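Local atomic coordinates of extracellular solute-binding protein family 1 (Arthrobacter chlorophenolicus, PDB entry 4R2F), a protein that binds the disaccharide laminaribiose, probably as the extracellular solute-binding component that delivers sugars to an ABC transporter. Residues 149-154 against 311-316; 159-164 against 289-294; 174-179 against 295-300; 227-232 against 416-421. All coordinates share one frame; numbering follows the deposited sequence.

Contact 1: residues 149-154 against 311-316; sequences VPWQLD and NNIMMY. With BGC (beta-D-glucopyranose), chain B; BGC (beta-D-glucopyranose), chain C.
Val149 and Ile313 face each other as an antiparallel hydrogen-bonded pair: Val149 N gives to Ile313 O at 3.0 Å, and Ile313 N returns a bond to Val149 O. Pro150, with no N-H to offer, forms the non-hydrogen-bonded pair with Asn312. Trp151 N resumes the bonding to Asn311 O (2.9 Å). Its CG lies between the backbone N and the carbonyl carbon (chi1 80°), which puts the indole's CD1 edge against the Asn312 backbone, crossing the Ile313 side chain at about a right angle, with Trp151 CD1 3.8 Å from Ile313 CG1. NE1 donates to a water that also lies 2.8 Å from Asn312 O, and Trp47 meets the ring edge-to-face. Gln152 CG covers one indole face, and the chain then bends so that OE1 accepts from Asn311 ND2 at 2.9 Å, a nearly straight bond in the Asn311 amide plane but above the carbonyl plane of Gln152. Shortening Gln152 to an alanine would remove that acceptor and the indole's cover, and is likely to leave the Asn311 amide less firmly oriented. The same amide meets the sugar: ND2 donates to O2 of the chain B glucose, and OD1 accepts from its O3 (2.7 Å). Asp154 OD2 adds to the grip, accepting from O2 of both glucose units. Val149 and Ile313 rest on helix 322-335, Asn312 on the other face touches helix 103-109, and Ile313 also meets Val96 of strand 96-97.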
# COMPACT_ATOMS: atom_id res chain seq x y z
N VAL A 149 -9.88 -7.37 10.34
CA VAL A 149 -10.96 -6.46 9.95
C VAL A 149 -10.39 -5.32 9.11
O VAL A 149 -9.41 -4.68 9.52
CB VAL A 149 -11.66 -5.91 11.21
CG1 VAL A 149 -12.78 -4.97 10.84
CG2 VAL A 149 -12.17 -7.03 12.08
N PRO A 150 -11.00 -5.03 7.95
CA PRO A 150 -10.44 -3.95 7.13
C PRO A 150 -10.51 -2.60 7.79
O PRO A 150 -11.46 -2.33 8.50
CB PRO A 150 -11.33 -3.95 5.88
CG PRO A 150 -12.63 -4.52 6.36
CD PRO A 150 -12.23 -5.58 7.35
N TRP A 151 -9.53 -1.73 7.54
CA TRP A 151 -9.62 -0.35 8.07
C TRP A 151 -9.33 0.74 7.05
O TRP A 151 -9.74 1.88 7.23
CB TRP A 151 -8.78 -0.18 9.36
CG TRP A 151 -7.30 0.02 9.19
CD1 TRP A 151 -6.36 -0.93 8.88
CD2 TRP A 151 -6.58 1.25 9.34
NE1 TRP A 151 -5.11 -0.36 8.80
CE2 TRP A 151 -5.21 0.97 9.10
CE3 TRP A 151 -6.94 2.56 9.68
CZ2 TRP A 151 -4.22 1.95 9.18
CZ3 TRP A 151 -5.97 3.52 9.74
CH2 TRP A 151 -4.61 3.21 9.50
N GLN A 152 -8.62 0.40 5.99
CA GLN A 152 -8.40 1.33 4.91
C GLN A 152 -7.91 0.60 3.68
O GLN A 152 -7.52 -0.58 3.76
CB GLN A 152 -7.40 2.46 5.30
CG GLN A 152 -6.13 2.03 6.01
CD GLN A 152 -4.89 1.96 5.13
OE1 GLN A 152 -4.94 1.54 3.97
NE2 GLN A 152 -3.76 2.36 5.68
N LEU A 153 -7.99 1.31 2.55
CA LEU A 153 -7.59 0.83 1.27
C LEU A 153 -6.51 1.72 0.73
O LEU A 153 -6.75 2.87 0.39
CB LEU A 153 -8.77 0.78 0.31
CG LEU A 153 -9.91 -0.17 0.67
CD1 LEU A 153 -11.18 0.22 -0.09
CD2 LEU A 153 -9.50 -1.60 0.37
N ASP A 154 -5.31 1.17 0.61
CA ASP A 154 -4.16 1.99 0.24
C ASP A 154 -3.95 1.77 -1.24
O ASP A 154 -3.42 0.75 -1.66
CB ASP A 154 -2.95 1.58 1.07
CG ASP A 154 -1.71 2.44 0.80
OD1 ASP A 154 -1.81 3.53 0.20
OD2 ASP A 154 -0.62 2.00 1.19
N ASN A 311 -5.76 -3.01 3.62
CA ASN A 311 -5.18 -3.00 4.95
C ASN A 311 -6.19 -3.25 6.05
O ASN A 311 -7.37 -2.93 5.93
CB ASN A 311 -4.43 -1.70 5.20
CG ASN A 311 -3.16 -1.62 4.38
OD1 ASN A 311 -2.39 -2.58 4.33
ND2 ASN A 311 -2.95 -0.50 3.70
N ASN A 312 -5.69 -3.82 7.13
CA ASN A 312 -6.55 -4.43 8.13
C ASN A 312 -5.93 -4.40 9.52
O ASN A 312 -4.72 -4.21 9.68
CB ASN A 312 -6.84 -5.89 7.72
CG ASN A 312 -5.57 -6.67 7.38
OD1 ASN A 312 -5.13 -6.73 6.19
ND2 ASN A 312 -4.96 -7.25 8.39
N ILE A 313 -6.80 -4.49 10.52
CA ILE A 313 -6.42 -4.54 11.91
C ILE A 313 -6.58 -5.96 12.37
O ILE A 313 -7.63 -6.58 12.16
CB ILE A 313 -7.30 -3.64 12.81
CG1 ILE A 313 -7.28 -2.21 12.30
CG2 ILE A 313 -6.84 -3.66 14.26
CD1 ILE A 313 -8.07 -1.24 13.14
N MET A 314 -5.55 -6.42 13.07
CA MET A 314 -5.43 -7.81 13.44
C MET A 314 -5.20 -7.95 14.93
O MET A 314 -4.64 -7.07 15.60
CB MET A 314 -4.33 -8.50 12.60
CG MET A 314 -2.90 -8.08 12.81
SD MET A 314 -1.86 -8.45 11.39
CE MET A 314 -2.12 -6.97 10.44
N MET A 315 -5.71 -9.04 15.46
CA MET A 315 -5.58 -9.36 16.88
C MET A 315 -4.71 -10.63 16.98
O MET A 315 -4.71 -11.44 16.06
CB MET A 315 -6.98 -9.61 17.49
CG MET A 315 -7.88 -8.40 17.67
SD MET A 315 -9.46 -8.75 18.48
CE MET A 315 -10.16 -9.80 17.25
N TYR A 316 -4.01 -10.79 18.10
CA TYR A 316 -3.07 -11.89 18.31
C TYR A 316 -3.41 -12.71 19.55
O TYR A 316 -4.01 -12.18 20.49
CB TYR A 316 -1.66 -11.34 18.52
CG TYR A 316 -1.11 -10.57 17.33
CD1 TYR A 316 -1.47 -9.26 17.10
CD2 TYR A 316 -0.23 -11.17 16.45
CE1 TYR A 316 -0.97 -8.55 16.02
CE2 TYR A 316 0.27 -10.48 15.37
CZ TYR A 316 -0.08 -9.17 15.15
OH TYR A 316 0.46 -8.48 14.08
C2 BGC B . 0.80 -1.08 2.13
C3 BGC B . 0.74 -2.41 2.89
C4 BGC B . 1.96 -3.25 2.55
C5 BGC B . 3.23 -2.47 2.83
C6 BGC B . 4.48 -3.24 2.38
C1 BGC B . 2.09 -0.40 2.59
O2 BGC B . -0.33 -0.27 2.42
O3 BGC B . -0.46 -3.11 2.55
O4 BGC B . 1.98 -4.41 3.38
O5 BGC B . 3.19 -1.21 2.16
O6 BGC B . 4.51 -3.47 0.96
C2 BGC C . 2.35 3.23 2.45
C3 BGC C . 2.93 1.83 2.73
C4 BGC C . 4.44 1.85 2.44
C5 BGC C . 5.12 3.02 3.19
C6 BGC C . 6.65 3.05 3.00
C1 BGC C . 3.17 4.30 3.18
O1 BGC C . 2.70 5.61 2.86
O2 BGC C . 0.97 3.26 2.84
O3 BGC C . 2.18 0.86 1.96
O4 BGC C . 5.10 0.64 2.81
O5 BGC C . 4.54 4.21 2.74
O6 BGC C . 6.96 3.07 1.61
O HOH W 1 -2.92 -2.37 8.57

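Contact 2: residues 159-164 against 289-294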
# COMPACT_ATOMS: atom_id res chain seq x y z
N TRP A 159 0.39 10.86 -10.04
CA TRP A 159 0.31 12.29 -9.72
C TRP A 159 1.22 13.03 -10.66
O TRP A 159 2.17 12.44 -11.18
CB TRP A 159 0.80 12.56 -8.28
CG TRP A 159 -0.09 12.01 -7.24
CD1 TRP A 159 -0.13 10.73 -6.82
CD2 TRP A 159 -1.11 12.71 -6.50
NE1 TRP A 159 -1.10 10.57 -5.86
CE2 TRP A 159 -1.72 11.78 -5.64
CE3 TRP A 159 -1.54 14.04 -6.46
CZ2 TRP A 159 -2.75 12.12 -4.77
CZ3 TRP A 159 -2.57 14.38 -5.60
CH2 TRP A 159 -3.16 13.42 -4.75
N TYR A 160 0.94 14.33 -10.84
CA TYR A 160 1.79 15.19 -11.62
C TYR A 160 1.82 16.59 -11.06
O TYR A 160 0.92 16.99 -10.30
CB TYR A 160 1.38 15.23 -13.10
CG TYR A 160 0.11 16.00 -13.44
CD1 TYR A 160 -1.15 15.50 -13.13
CD2 TYR A 160 0.17 17.19 -14.16
CE1 TYR A 160 -2.32 16.18 -13.47
CE2 TYR A 160 -0.99 17.88 -14.51
CZ TYR A 160 -2.23 17.38 -14.17
OH TYR A 160 -3.38 18.07 -14.52
N ARG A 161 2.85 17.32 -11.42
CA ARG A 161 2.94 18.71 -11.04
C ARG A 161 2.72 19.54 -12.31
O ARG A 161 3.51 19.49 -13.26
CB ARG A 161 4.29 18.99 -10.38
CG ARG A 161 4.45 20.40 -9.87
CD ARG A 161 5.81 20.58 -9.20
NE ARG A 161 5.85 20.30 -7.75
CZ ARG A 161 5.41 21.12 -6.78
NH1 ARG A 161 5.53 20.79 -5.50
NH2 ARG A 161 4.83 22.26 -7.08
N LYS A 162 1.64 20.29 -12.33
CA LYS A 162 1.25 21.07 -13.53
C LYS A 162 2.35 22.01 -14.04
O LYS A 162 2.60 22.08 -15.23
CB LYS A 162 0.02 21.90 -13.26
CG LYS A 162 -1.19 21.11 -12.79
CD LYS A 162 -2.41 22.01 -12.61
CE LYS A 162 -2.13 23.15 -11.65
NZ LYS A 162 -3.37 23.52 -10.93
N SER A 163 3.02 22.71 -13.12
CA SER A 163 4.04 23.68 -13.52
C SER A 163 5.17 23.01 -14.29
O SER A 163 5.75 23.60 -15.19
CB SER A 163 4.60 24.42 -12.29
OG SER A 163 5.09 23.50 -11.31
N LEU A 164 5.47 21.77 -13.97
CA LEU A 164 6.61 21.11 -14.60
C LEU A 164 6.27 20.55 -15.95
O LEU A 164 7.14 20.43 -16.82
CB LEU A 164 7.17 20.00 -13.69
CG LEU A 164 7.84 20.56 -12.43
CD1 LEU A 164 8.36 19.45 -11.53
CD2 LEU A 164 8.98 21.49 -12.83
N GLY A 289 -1.78 23.42 -4.80
CA GLY A 289 -2.70 23.01 -5.88
C GLY A 289 -1.93 22.59 -7.13
O GLY A 289 -2.53 22.16 -8.12
N ASP A 290 -0.60 22.70 -7.10
CA ASP A 290 0.21 22.37 -8.27
C ASP A 290 0.34 20.85 -8.44
O ASP A 290 0.46 20.38 -9.57
CB ASP A 290 1.59 23.02 -8.18
CG ASP A 290 2.31 23.08 -9.51
OD1 ASP A 290 1.66 23.14 -10.57
OD2 ASP A 290 3.54 23.08 -9.51
N ILE A 291 0.26 20.10 -7.34
CA ILE A 291 0.36 18.63 -7.38
C ILE A 291 -1.03 18.04 -7.46
O ILE A 291 -1.84 18.23 -6.54
CB ILE A 291 1.05 18.05 -6.14
CG1 ILE A 291 2.50 18.55 -6.05
CG2 ILE A 291 1.00 16.53 -6.20
CD1 ILE A 291 3.14 18.27 -4.71
N VAL A 292 -1.29 17.30 -8.53
CA VAL A 292 -2.62 16.86 -8.92
C VAL A 292 -2.65 15.39 -9.36
O VAL A 292 -1.67 14.87 -9.93
CB VAL A 292 -3.12 17.76 -10.09
CG1 VAL A 292 -4.40 17.23 -10.72
CG2 VAL A 292 -3.29 19.19 -9.60
N VAL A 293 -3.77 14.73 -9.11
CA VAL A 293 -3.94 13.31 -9.57
C VAL A 293 -4.02 13.25 -11.08
O VAL A 293 -4.74 14.04 -11.70
CB VAL A 293 -5.17 12.66 -8.91
CG1 VAL A 293 -5.46 11.28 -9.51
CG2 VAL A 293 -4.94 12.53 -7.42
N ALA A 294 -3.25 12.34 -11.67
CA ALA A 294 -3.29 12.09 -13.12
C ALA A 294 -4.19 10.90 -13.41
O ALA A 294 -4.36 10.02 -12.56
CB ALA A 294 -1.87 11.84 -13.65
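Arg161 and Asp290 meet where strand 145-161 gives way to helix 162-168, beside the antiparallel pairing of Tyr160 with Val292. That pair is closed by two backbone bonds, Tyr160 N to Val292 O and Val292 N to Tyr160 O, both 2.8 Å.

Trp159 is the side chain to follow outward. Its CB lies 3.8 Å from Val292 O. In the indole, CE3 touches Ile291 CG2 at 3.6 Å, and the six-membered ring then receives Val293 CG2 over one face, a CH-pi contact 3.4 Å from the ring centroid and only 14° off the normal; CH2 is the ring atom nearest that methyl. NE1 reaches past the two segments to Thr277 O in a weak hydrogen bond. Beyond the strand pairing, Tyr160 runs alongside Val292, with CE1 against CG1.

Asp290 gathers the polar groups at the start of the helix. Its O accepts from Lys162 N, and OD1 uses its syn lone pair for Ser163 N at 2.9 Å. Arg161 has CG anti to the backbone N (chi1 -176°) and bends at chi3, which brings NH2 to a salt bridge with OD2, although the modelled place of OD2 is less sure. NH1 pairs instead with Asp286. The carboxylate thus holds the first turn of the helix through OD1 and, if OD2 is placed rightly, also meets the arginine; such N-H donors and positive charge would probably keep Asp290 ionised.

Contact 3: residues 174-179 against 295-300; sequences TDWASL and SPIAGP
Trp176 lays one indole face over Gly299 and Pro300. Gly299 CA sits 3.9 Å from the centroid of the five-membered ring, 9° off the normal, and Pro300 CD lies over the six-membered ring, 3.5 Å from Trp176 CE3. The indole CG stands anti to the carbonyl carbon (chi1 -71°), which carries the ring back over the 295-300 loop. Ile297 comes at about a right angle to it: CG1 lies between the backbone N and the carbonyl carbon (chi1 63°), and CD1 reaches Trp176 CD1 at 3.8 Å and, more loosely, Leu179 CD2. Replacing Trp176 with an alanine would probably leave a gap over Gly299 and Pro300 and strip Ile297 CD1 of its aromatic neighbour. The backbones meet in a single bridge, Asp175 to Ala298, with Ala298 N giving to Thr174 O at 2.9 Å. The bridge falls at the N-cap of helix 176-188, where Asp175 OD1 accepts from Ser178 N at 2.8 Å. Trp176 N, in the helix's first turn, turns instead to the loop and donates to Ala298 O at 3.2 Å. Phe240 of helix 232-246 stacks on the Trp176 ring, and Met212 and Asn215 of helix 204-215 also touch it.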
# COMPACT_ATOMS: atom_id res chain seq x y z
N THR A 174 -1.08 9.24 -21.46
CA THR A 174 -2.26 8.38 -21.49
C THR A 174 -1.87 6.92 -21.62
O THR A 174 -2.73 6.04 -21.53
CB THR A 174 -3.17 8.75 -22.66
OG1 THR A 174 -2.41 8.65 -23.87
CG2 THR A 174 -3.69 10.17 -22.51
N ASP A 175 -0.59 6.66 -21.85
CA ASP A 175 -0.10 5.31 -22.03
C ASP A 175 1.39 5.26 -21.87
O ASP A 175 2.02 6.32 -21.67
CB ASP A 175 -0.54 4.75 -23.40
CG ASP A 175 -0.05 5.57 -24.60
OD1 ASP A 175 0.85 6.45 -24.51
OD2 ASP A 175 -0.59 5.30 -25.67
N TRP A 176 1.96 4.06 -21.96
CA TRP A 176 3.41 3.88 -21.71
C TRP A 176 4.26 4.67 -22.71
O TRP A 176 5.24 5.29 -22.32
CB TRP A 176 3.79 2.40 -21.72
CG TRP A 176 3.28 1.66 -20.53
CD1 TRP A 176 2.34 2.11 -19.63
CD2 TRP A 176 3.65 0.35 -20.11
NE1 TRP A 176 2.14 1.17 -18.66
CE2 TRP A 176 2.91 0.07 -18.93
CE3 TRP A 176 4.53 -0.61 -20.59
CZ2 TRP A 176 3.04 -1.13 -18.24
CZ3 TRP A 176 4.67 -1.79 -19.89
CH2 TRP A 176 3.92 -2.04 -18.73
N ALA A 177 3.87 4.65 -23.97
CA ALA A 177 4.60 5.34 -25.02
C ALA A 177 4.59 6.84 -24.75
O ALA A 177 5.61 7.49 -24.88
CB ALA A 177 4.01 5.03 -26.40
N SER A 178 3.44 7.39 -24.37
CA SER A 178 3.40 8.80 -24.05
C SER A 178 4.15 9.12 -22.72
O SER A 178 4.74 10.18 -22.60
CB SER A 178 1.96 9.34 -24.10
OG SER A 178 1.11 8.77 -23.12
N LEU A 179 4.17 8.19 -21.76
CA LEU A 179 4.95 8.40 -20.52
C LEU A 179 6.44 8.57 -20.84
O LEU A 179 7.10 9.50 -20.34
CB LEU A 179 4.73 7.24 -19.52
CG LEU A 179 5.63 7.10 -18.29
CD1 LEU A 179 5.67 8.38 -17.50
CD2 LEU A 179 5.16 5.94 -17.41
N SER A 295 -4.74 10.83 -14.62
CA SER A 295 -5.58 9.68 -14.99
C SER A 295 -4.73 8.43 -15.16
O SER A 295 -3.57 8.52 -15.56
CB SER A 295 -6.36 9.96 -16.28
OG SER A 295 -7.32 10.99 -16.06
N PRO A 296 -5.30 7.25 -14.86
CA PRO A 296 -4.56 6.01 -15.13
C PRO A 296 -4.18 5.93 -16.61
O PRO A 296 -4.84 6.54 -17.45
CB PRO A 296 -5.54 4.89 -14.77
CG PRO A 296 -6.69 5.53 -14.09
CD PRO A 296 -6.66 7.01 -14.36
N ILE A 297 -3.10 5.23 -16.90
CA ILE A 297 -2.61 5.09 -18.27
C ILE A 297 -2.75 3.66 -18.75
O ILE A 297 -2.76 2.71 -17.97
CB ILE A 297 -1.14 5.50 -18.38
CG1 ILE A 297 -0.24 4.58 -17.54
CG2 ILE A 297 -0.99 6.97 -17.96
CD1 ILE A 297 1.21 5.05 -17.52
N ALA A 298 -2.81 3.53 -20.06
CA ALA A 298 -2.97 2.23 -20.69
C ALA A 298 -1.62 1.63 -21.01
O ALA A 298 -0.71 2.32 -21.44
CB ALA A 298 -3.80 2.38 -21.97
N GLY A 299 -1.51 0.33 -20.78
CA GLY A 299 -0.35 -0.45 -21.25
C GLY A 299 -0.37 -0.58 -22.77
O GLY A 299 -1.34 -0.17 -23.44
N PRO A 300 0.70 -1.14 -23.35
CA PRO A 300 0.83 -1.18 -24.80
C PRO A 300 -0.20 -2.08 -25.51
O PRO A 300 -0.40 -1.93 -26.70
CB PRO A 300 2.27 -1.70 -25.00
CG PRO A 300 2.60 -2.41 -23.74
CD PRO A 300 1.87 -1.69 -22.65

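Contact 4: residues 227-232 against 416-421; sequences LDVLND and SALTAF
Val229 and Leu230 fill the middle of a type I beta turn, Asp228 to Asn231, and press against helix 414-428 at Leu418, Thr419 and Phe421. The turn leads directly into helix 232-246, with Asn231 as its N-cap: OD1 accepts from Asn234 N. The contact therefore packs the entry to one helix against the side of another near the C-terminus of the chain.

Apolar contacts carry it, and no hydrogen bond passes between the segments. Val229 CG1, anti to the backbone N (chi1 177°), is the methyl that does most of the touching. It meets Leu418 CD2 and Phe421 CD2, each at 3.8 Å, coming to the phenyl ring obliquely. Leu230 slides past Leu418 in the opposite direction, its CD2 lying 4.0 Å from Leu418 CB. Phe403 of helix 398-408 stacks on the Phe421 ring, while Val235 and Val238 of helix 232-246 touch Leu418, which extends the apolar patch into both of those helices.

Two polar atoms of the contact are bonded elsewhere: Thr419 OG1 to Lys415 O, one helical turn back, and Val229 O, which accepts from Asn234 ND2. The forked end of Leu230 faces that threonine hydroxyl, CD1 and CD2 each 3.7 Å from Thr419 OG1, while Val229 CG1 comes to 3.5 Å from Leu418 O.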
# COMPACT_ATOMS: atom_id res chain seq x y z
N LEU A 227 2.14 -19.47 -9.31
CA LEU A 227 3.18 -18.54 -9.77
C LEU A 227 3.28 -18.51 -11.27
O LEU A 227 3.28 -19.54 -11.93
CB LEU A 227 4.53 -18.89 -9.17
CG LEU A 227 4.73 -18.54 -7.69
CD1 LEU A 227 6.02 -19.14 -7.16
CD2 LEU A 227 4.73 -17.02 -7.48
N ASP A 228 3.35 -17.31 -11.82
CA ASP A 228 3.51 -17.11 -13.25
C ASP A 228 4.42 -15.89 -13.53
O ASP A 228 4.09 -15.02 -14.35
CB ASP A 228 2.13 -16.92 -13.89
CG ASP A 228 2.17 -16.96 -15.42
OD1 ASP A 228 3.09 -17.58 -15.99
OD2 ASP A 228 1.27 -16.35 -16.05
N VAL A 229 5.57 -15.86 -12.88
CA VAL A 229 6.44 -14.68 -12.88
C VAL A 229 7.03 -14.35 -14.25
O VAL A 229 7.11 -13.19 -14.65
CB VAL A 229 7.55 -14.85 -11.84
CG1 VAL A 229 8.52 -13.66 -11.88
CG2 VAL A 229 6.91 -14.98 -10.47
N LEU A 230 7.40 -15.38 -15.00
CA LEU A 230 8.03 -15.19 -16.30
C LEU A 230 7.04 -15.04 -17.45
O LEU A 230 7.41 -15.10 -18.61
CB LEU A 230 9.01 -16.34 -16.57
CG LEU A 230 10.35 -16.10 -15.87
CD1 LEU A 230 11.03 -17.40 -15.47
CD2 LEU A 230 11.20 -15.26 -16.82
N ASN A 231 5.77 -14.82 -17.13
CA ASN A 231 4.79 -14.46 -18.17
C ASN A 231 5.29 -13.31 -19.06
O ASN A 231 5.89 -12.34 -18.58
CB ASN A 231 3.44 -14.17 -17.47
CG ASN A 231 2.62 -13.14 -18.19
OD1 ASN A 231 2.85 -11.95 -18.04
ND2 ASN A 231 1.64 -13.58 -18.97
N ASP A 232 5.07 -13.42 -20.36
CA ASP A 232 5.49 -12.37 -21.32
C ASP A 232 4.99 -10.95 -21.05
O ASP A 232 5.61 -10.00 -21.53
CB ASP A 232 5.02 -12.70 -22.73
CG ASP A 232 5.73 -13.91 -23.35
OD1 ASP A 232 6.27 -14.80 -22.65
OD2 ASP A 232 5.71 -13.98 -24.59
N SER A 416 16.35 -12.18 -16.85
CA SER A 416 17.21 -12.60 -15.73
C SER A 416 16.68 -12.11 -14.38
O SER A 416 16.70 -12.85 -13.39
CB SER A 416 18.67 -12.12 -15.91
OG SER A 416 19.23 -12.58 -17.15
N ALA A 417 16.29 -10.85 -14.32
CA ALA A 417 15.78 -10.28 -13.07
C ALA A 417 14.53 -11.06 -12.60
O ALA A 417 14.44 -11.46 -11.45
CB ALA A 417 15.46 -8.82 -13.28
N LEU A 418 13.62 -11.30 -13.53
CA LEU A 418 12.39 -12.06 -13.26
C LEU A 418 12.66 -13.51 -12.86
O LEU A 418 11.97 -14.05 -11.99
CB LEU A 418 11.48 -12.00 -14.48
CG LEU A 418 10.74 -10.68 -14.69
CD1 LEU A 418 10.14 -10.54 -16.08
CD2 LEU A 418 9.65 -10.51 -13.62
N THR A 419 13.68 -14.13 -13.47
CA THR A 419 14.05 -15.50 -13.12
C THR A 419 14.58 -15.54 -11.72
O THR A 419 14.22 -16.42 -10.94
CB THR A 419 15.08 -16.08 -14.13
OG1 THR A 419 14.49 -16.03 -15.43
CG2 THR A 419 15.44 -17.50 -13.81
N ALA A 420 15.42 -14.56 -11.36
CA ALA A 420 15.93 -14.48 -9.98
C ALA A 420 14.76 -14.25 -8.99
O ALA A 420 14.74 -14.79 -7.89
CB ALA A 420 16.97 -13.37 -9.84
N PHE A 421 13.79 -13.44 -9.42
CA PHE A 421 12.60 -13.15 -8.62
C PHE A 421 11.79 -14.46 -8.40
O PHE A 421 11.51 -14.84 -7.26
CB PHE A 421 11.78 -12.05 -9.33
CG PHE A 421 10.59 -11.55 -8.56
CD1 PHE A 421 10.58 -11.52 -7.17
CD2 PHE A 421 9.48 -11.10 -9.24
CE1 PHE A 421 9.48 -11.06 -6.48
CE2 PHE A 421 8.37 -10.64 -8.55
CZ PHE A 421 8.38 -10.63 -7.17

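How the contacts relate
Contacts 1 and 2 share strand 145-161 and belong to one sheet, yet their centres are 30 Å apart, on opposite sides of the chain's centre. Contact 1 supplies Asp154 and Asn311 to the sugar pocket, which Asn203, His207, Gly101 and Asp395 help to complete; the Trp159 side chain of contact 2 is about 11 Å from a bound glucose, and Phe421 of contact 4 about 12 Å. Contact 3 continues contact 2 directly, residue 295 following 294, with centres 17 Å apart. Contacts 3 and 4 come within about 8 Å at their nearest atoms without touching, and both border helix 232-246, into which the turn of contact 4 leads.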